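Local structure of LDL receptor adaptor protein (Rattus norvegicus, 3SO6) at residues S25-A28 with V29-V33; L117-A120 with Q121-V125; A126-F129 with W130-S133. The protein serves as a clathrin-associated sorting adaptor whose phosphotyrosine-binding (PID) domain, the part described here, binds the NPXY internalization motif of the LDL receptor for endocytosis. All coordinates share one frame; numbering follows the deposited sequence.

Interaction 1. Residues S25-A28 with V29-V33; sequences SAAA and VKRIV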
# COMPACT_ATOMS: atom_id res chain seq x y z
N SER A 25 11.38 3.28 1.36
CA SER A 25 10.60 2.06 1.50
C SER A 25 11.48 0.88 1.86
O SER A 25 11.03 0.01 2.61
CB SER A 25 9.76 1.79 0.25
OG SER A 25 10.53 1.58 -0.90
N ALA A 26 12.67 0.80 1.26
CA ALA A 26 13.54 -0.33 1.57
C ALA A 26 13.83 -0.36 3.06
O ALA A 26 13.81 -1.42 3.68
CB ALA A 26 14.83 -0.29 0.76
N ALA A 27 14.18 0.80 3.65
CA ALA A 27 14.52 0.81 5.08
C ALA A 27 13.32 0.54 5.92
O ALA A 27 13.40 -0.14 6.95
CB ALA A 27 15.19 2.13 5.45
N ALA A 28 12.15 1.01 5.50
CA ALA A 28 10.92 0.83 6.28
C ALA A 28 10.59 -0.67 6.30
O ALA A 28 10.20 -1.19 7.34
CB ALA A 28 9.75 1.58 5.69
N VAL A 29 10.63 -1.29 5.13
CA VAL A 29 10.28 -2.70 5.04
C VAL A 29 11.29 -3.48 5.89
O VAL A 29 10.88 -4.43 6.57
CB VAL A 29 10.26 -3.21 3.56
CG1 VAL A 29 10.27 -4.80 3.50
CG2 VAL A 29 9.05 -2.64 2.83
N LYS A 30 12.59 -3.13 5.88
CA LYS A 30 13.53 -3.86 6.70
C LYS A 30 13.10 -3.80 8.18
O LYS A 30 13.15 -4.82 8.90
CB LYS A 30 14.98 -3.26 6.48
CG LYS A 30 16.06 -3.79 7.39
CD LYS A 30 17.43 -3.01 7.25
CE LYS A 30 18.68 -3.83 7.69
NZ LYS A 30 18.91 -5.00 6.70
N ARG A 31 12.69 -2.62 8.65
CA ARG A 31 12.32 -2.45 10.03
C ARG A 31 11.07 -3.24 10.34
O ARG A 31 11.00 -3.91 11.42
CB ARG A 31 11.95 -0.95 10.29
CG ARG A 31 13.05 0.06 10.40
CD ARG A 31 12.63 1.38 11.03
NE ARG A 31 11.74 2.20 10.18
CZ ARG A 31 12.13 2.96 9.14
NH1 ARG A 31 13.35 2.89 8.65
NH2 ARG A 31 11.28 3.77 8.53
N ILE A 32 10.05 -3.13 9.47
CA ILE A 32 8.79 -3.78 9.77
C ILE A 32 9.00 -5.30 9.77
O ILE A 32 8.45 -5.98 10.63
CB ILE A 32 7.76 -3.38 8.65
CG1 ILE A 32 7.39 -1.90 8.74
CG2 ILE A 32 6.52 -4.26 8.76
CD1 ILE A 32 6.68 -1.41 7.46
N VAL A 33 9.71 -5.83 8.81
CA VAL A 33 9.94 -7.29 8.77
C VAL A 33 10.69 -7.77 10.04
O VAL A 33 10.33 -8.78 10.61
CB VAL A 33 10.73 -7.70 7.48
CG1 VAL A 33 11.23 -9.07 7.58
CG2 VAL A 33 9.84 -7.53 6.25
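The guanidinium group of Arg31 folds back along the helix and lies over the preceding turn, with Ala28 CA beneath the centre of one face, 3.7 Å from its plane. Its two terminal nitrogens lie next to two neighbouring methyls: NH1 of Arg31 is 3.8 Å from Ala27 CB, and NH2 of Arg31 is 3.9 Å from Ala28 CB. Alanine suits both places, being small enough for a flat cation to rest almost on the backbone. The chain reaches back because CG is anti to the carbonyl carbon (chi1 -76°) and the chain then bends at chi3. Ile32 CG1, one residue on, rests 3.2 Å from Ala28 O, and in the turn before, Val29 CG2 approaches Ser25 O. The backbone beneath is regular, with Val29 N bonded to Ser25 O at 2.9 Å and Ile32 N to Ala28 O at 2.9 Å. What fixes the guanidinium lies in the next shell, where Arg31 NE bonds to Thr14 OG1 and NH2 to Leu15 O, both on strand 4-16. Ala28 and Ile32 pack on that strand too, while Val29 turns to Val86 and Ala88 on strand 86-92; apolar residues thus face the sheet, and Lys30 is exposed. This is an amphipathic helix, 22-38, laid against the antiparallel sheet of a PTB domain, a fold of the PH superfamily.

Interaction 2. Residues L117-A120 with Q121-V125; sequences LTVA and QAFKV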
# COMPACT_ATOMS: atom_id res chain seq x y z
N LEU A 117 1.82 -3.78 -9.30
CA LEU A 117 1.40 -3.38 -10.64
C LEU A 117 -0.09 -2.98 -10.63
O LEU A 117 -0.50 -2.12 -11.42
CB LEU A 117 1.63 -4.53 -11.60
CG LEU A 117 3.14 -4.70 -11.91
CD1 LEU A 117 3.32 -6.02 -12.61
CD2 LEU A 117 3.74 -3.61 -12.68
N THR A 118 -0.89 -3.63 -9.80
CA THR A 118 -2.33 -3.31 -9.71
C THR A 118 -2.47 -1.92 -9.07
O THR A 118 -3.30 -1.11 -9.52
CB THR A 118 -3.05 -4.36 -8.91
OG1 THR A 118 -2.85 -5.61 -9.55
CG2 THR A 118 -4.51 -4.07 -8.83
N VAL A 119 -1.73 -1.65 -8.00
CA VAL A 119 -1.75 -0.32 -7.37
C VAL A 119 -1.28 0.74 -8.34
O VAL A 119 -1.87 1.81 -8.41
CB VAL A 119 -1.02 -0.33 -6.04
CG1 VAL A 119 -0.98 1.06 -5.44
CG2 VAL A 119 -1.66 -1.34 -5.06
N ALA A 120 -0.27 0.45 -9.16
CA ALA A 120 0.17 1.41 -10.19
C ALA A 120 -0.96 1.74 -11.14
O ALA A 120 -1.09 2.90 -11.56
CB ALA A 120 1.33 0.80 -11.00
N GLN A 121 -1.73 0.72 -11.55
CA GLN A 121 -2.88 0.99 -12.38
C GLN A 121 -3.88 1.90 -11.69
O GLN A 121 -4.43 2.82 -12.33
CB GLN A 121 -3.54 -0.28 -12.88
CG GLN A 121 -4.69 0.00 -13.88
CD GLN A 121 -5.64 -1.23 -14.15
OE1 GLN A 121 -5.40 -2.34 -13.69
NE2 GLN A 121 -6.76 -0.98 -14.91
N ALA A 122 -4.13 1.66 -10.42
CA ALA A 122 -5.05 2.52 -9.69
C ALA A 122 -4.55 3.97 -9.63
O ALA A 122 -5.36 4.90 -9.82
CB ALA A 122 -5.21 2.01 -8.30
N PHE A 123 -3.23 4.17 -9.41
CA PHE A 123 -2.70 5.54 -9.40
C PHE A 123 -2.95 6.18 -10.75
O PHE A 123 -3.32 7.34 -10.86
CB PHE A 123 -1.19 5.51 -9.23
CG PHE A 123 -0.67 5.04 -7.89
CD1 PHE A 123 -1.46 5.00 -6.73
CD2 PHE A 123 0.72 4.73 -7.77
CE1 PHE A 123 -0.89 4.64 -5.51
CE2 PHE A 123 1.29 4.41 -6.56
CZ PHE A 123 0.47 4.33 -5.43
N LYS A 124 -2.68 5.47 -11.86
CA LYS A 124 -2.79 6.01 -13.22
C LYS A 124 -4.24 6.35 -13.56
O LYS A 124 -4.55 7.45 -14.04
CB LYS A 124 -2.22 5.01 -14.22
CG LYS A 124 -2.33 5.56 -15.67
CD LYS A 124 -1.67 4.56 -16.74
CE LYS A 124 -1.38 5.33 -18.05
NZ LYS A 124 -2.45 5.13 -18.98
N VAL A 125 -5.16 5.43 -13.28
CA VAL A 125 -6.55 5.67 -13.61
C VAL A 125 -7.09 6.78 -12.69
O VAL A 125 -7.82 7.66 -13.20
CB VAL A 125 -7.33 4.36 -13.43
CG1 VAL A 125 -8.85 4.65 -13.56
CG2 VAL A 125 -6.87 3.38 -14.48
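Val119 and Phe123, one helical turn apart, are joined first through the backbone: Phe123 N donates to Val119 O at 2.9 Å, nearly along the C=O axis. The same i to i+4 pattern runs through the rest of the stretch, from Gln121 N to Leu117 O at 3.1 Å up to Lys124 N to Ala120 O at 3.0 Å, so 117-120 and 121-125 form one unbroken piece of helix 109-131.

The side chains add a second link between Val119 and Phe123. The Val119 CG1 methyl stands over the face of the Phe123 ring in a CH-pi contact, 3.9 Å from the centroid and 29° off the ring normal, and is nearest to the CE1-CZ bond, 3.6 Å from Phe123 CZ and as near to CE1. Val119 holds CG1 anti to the backbone N (chi1 177°), which directs this methyl forward to the ring. Val119 O lies 3.4 Å above the plane of the Phe123 ring, toward its rim. Beyond the pair, Val119 packs on Val50 and Cys77, and Phe123 on Ile74 and Cys77. Ala122 meets Val50, where a small side chain suits the close approach of helix to strand. Leu117 and Ala120 each pack on an aromatic side chain of the bound peptide, and Phe123 touches one of its polar side chains.

With an alanine in place of Phe123, the Val119 methyl would probably lose its aromatic partner and a gap would open against Ile74 and Cys77. Because Val119 and Phe123 are both buried, their side-chain link rests on dispersion and shape fit, with no charge to satisfy, while Lys124, salt-bridged to Glu128, is exposed.

Interaction 3. Residues A126-F129 with W130-S133; sequences AFEF and WQVS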
# COMPACT_ATOMS: atom_id res chain seq x y z
N ALA A 126 -6.75 6.83 -11.43
CA ALA A 126 -7.19 7.96 -10.57
C ALA A 126 -6.70 9.28 -11.11
O ALA A 126 -7.44 10.26 -11.11
CB ALA A 126 -6.74 7.73 -9.13
N PHE A 127 -5.46 9.31 -11.56
CA PHE A 127 -4.93 10.55 -12.15
C PHE A 127 -5.73 11.00 -13.38
O PHE A 127 -6.01 12.17 -13.55
CB PHE A 127 -3.44 10.38 -12.48
CG PHE A 127 -2.83 11.64 -13.02
CD1 PHE A 127 -2.69 12.77 -12.20
CD2 PHE A 127 -2.49 11.74 -14.33
CE1 PHE A 127 -2.06 13.91 -12.68
CE2 PHE A 127 -1.95 12.98 -14.84
CZ PHE A 127 -1.78 14.04 -13.97
N GLU A 128 -6.08 10.04 -14.26
CA GLU A 128 -6.90 10.39 -15.37
C GLU A 128 -8.30 10.86 -14.98
O GLU A 128 -8.80 11.79 -15.64
CB GLU A 128 -6.95 9.20 -16.36
CG GLU A 128 -5.59 8.97 -16.96
CD GLU A 128 -5.53 7.78 -17.88
OE1 GLU A 128 -6.57 7.53 -18.58
OE2 GLU A 128 -4.44 7.18 -18.00
N PHE A 129 -8.93 10.26 -13.96
CA PHE A 129 -10.19 10.87 -13.49
C PHE A 129 -9.96 12.30 -12.99
O PHE A 129 -10.75 13.23 -13.26
CB PHE A 129 -10.75 10.02 -12.34
CG PHE A 129 -11.59 8.85 -12.76
CD1 PHE A 129 -12.95 9.03 -12.98
CD2 PHE A 129 -11.08 7.57 -12.81
CE1 PHE A 129 -13.76 7.97 -13.38
CE2 PHE A 129 -11.89 6.49 -13.12
CZ PHE A 129 -13.21 6.70 -13.45
N TRP A 130 -8.86 12.48 -12.29
CA TRP A 130 -8.61 13.78 -11.66
C TRP A 130 -8.47 14.89 -12.72
O TRP A 130 -8.97 16.00 -12.55
CB TRP A 130 -7.37 13.65 -10.73
CG TRP A 130 -6.91 14.92 -10.13
CD1 TRP A 130 -7.29 15.41 -8.89
CD2 TRP A 130 -5.88 15.80 -10.64
NE1 TRP A 130 -6.63 16.63 -8.68
CE2 TRP A 130 -5.74 16.87 -9.69
CE3 TRP A 130 -5.12 15.85 -11.83
CZ2 TRP A 130 -4.85 17.95 -9.90
CZ3 TRP A 130 -4.21 16.87 -12.01
CH2 TRP A 130 -4.10 17.96 -11.06
N GLN A 131 -7.81 14.52 -13.82
CA GLN A 131 -7.52 15.51 -14.86
C GLN A 131 -8.82 16.02 -15.49
O GLN A 131 -8.84 17.15 -15.98
CB GLN A 131 -6.67 14.90 -15.94
CG GLN A 131 -5.26 14.68 -15.53
CD GLN A 131 -4.47 14.24 -16.69
OE1 GLN A 131 -4.71 13.16 -17.19
NE2 GLN A 131 -3.54 15.02 -17.15
N VAL A 132 -9.85 15.18 -15.54
CA VAL A 132 -11.14 15.62 -16.16
C VAL A 132 -12.17 15.93 -15.08
O VAL A 132 -13.35 16.02 -15.39
CB VAL A 132 -11.65 14.61 -17.18
CG1 VAL A 132 -10.73 14.55 -18.39
CG2 VAL A 132 -11.86 13.21 -16.53
N SER A 133 -11.71 16.19 -13.84
CA SER A 133 -12.58 16.65 -12.77
C SER A 133 -13.73 15.69 -12.52
O SER A 133 -14.88 16.09 -12.31
CB SER A 133 -13.11 18.11 -13.07
OG SER A 133 -12.04 19.05 -12.97
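Phe127 meets both Trp130 and Gln131 in a surface contact on the last turns of helix 109-131, just before the chain leaves the helix. Its ring and the six-membered ring of Trp130 are near parallel, with planes at 21°, but slid so far apart that they barely overlap; Phe127 CE1 comes within 3.7 Å of Trp130 CE3. Three residues apart, they leave the same side of the helix, and with CG anti to the backbone N in both (Phe127 chi1 -177°) the rings lean the same way. Gln131 instead crosses the Phe127 ring: its CG stands over one face, 4.0 Å from the centroid, and its amide carbon CD is 3.4 Å from Phe127 CE2, the amide plane turned 28° from the ring. A glutamine suits this exposed position: its CG and the flat amide lie against the ring while the residue remains polar.

Below them Trp130 N bonds to Ala126 O at 2.9 Å and Gln131 N to Phe127 O at 3.0 Å. The helix then ends in a Schellman motif, in which Ser133, with positive phi, gives its N to Trp130 O, and Leu134 N pairs with Phe129 O.

Trp130 NE1 donates to the backbone of the bound peptide, and Ala126, Phe127 and Trp130 each pack on an apolar side chain of the peptide. This end of helix 109-131 meets the loop joining strands 65-70 and 74-79, Ala126 on Ile71 and Trp130 on Tyr72, and the C-terminal tail, Phe129 on Leu134 and Pro136.

Interactions 2 and 3 follow one another on helix 109-131, their centres about 13 Å apart, whereas interaction 1 belongs to helix 22-38, on the opposite side of the chain's centre and about 22 Å from interaction 2, centre to centre. Interactions 1 and 2 are partly buried, each turning one side of its helix to strands of the sheet; interaction 3 is a surface contact beyond most of that support. The chemistry changes accordingly: a cation laid over alanines and tied to a strand in interaction 1, a methyl on an aromatic face in interaction 2, and partly exposed aromatics with an amide in interaction 3. Both contacts on 109-131 also reach the bound peptide.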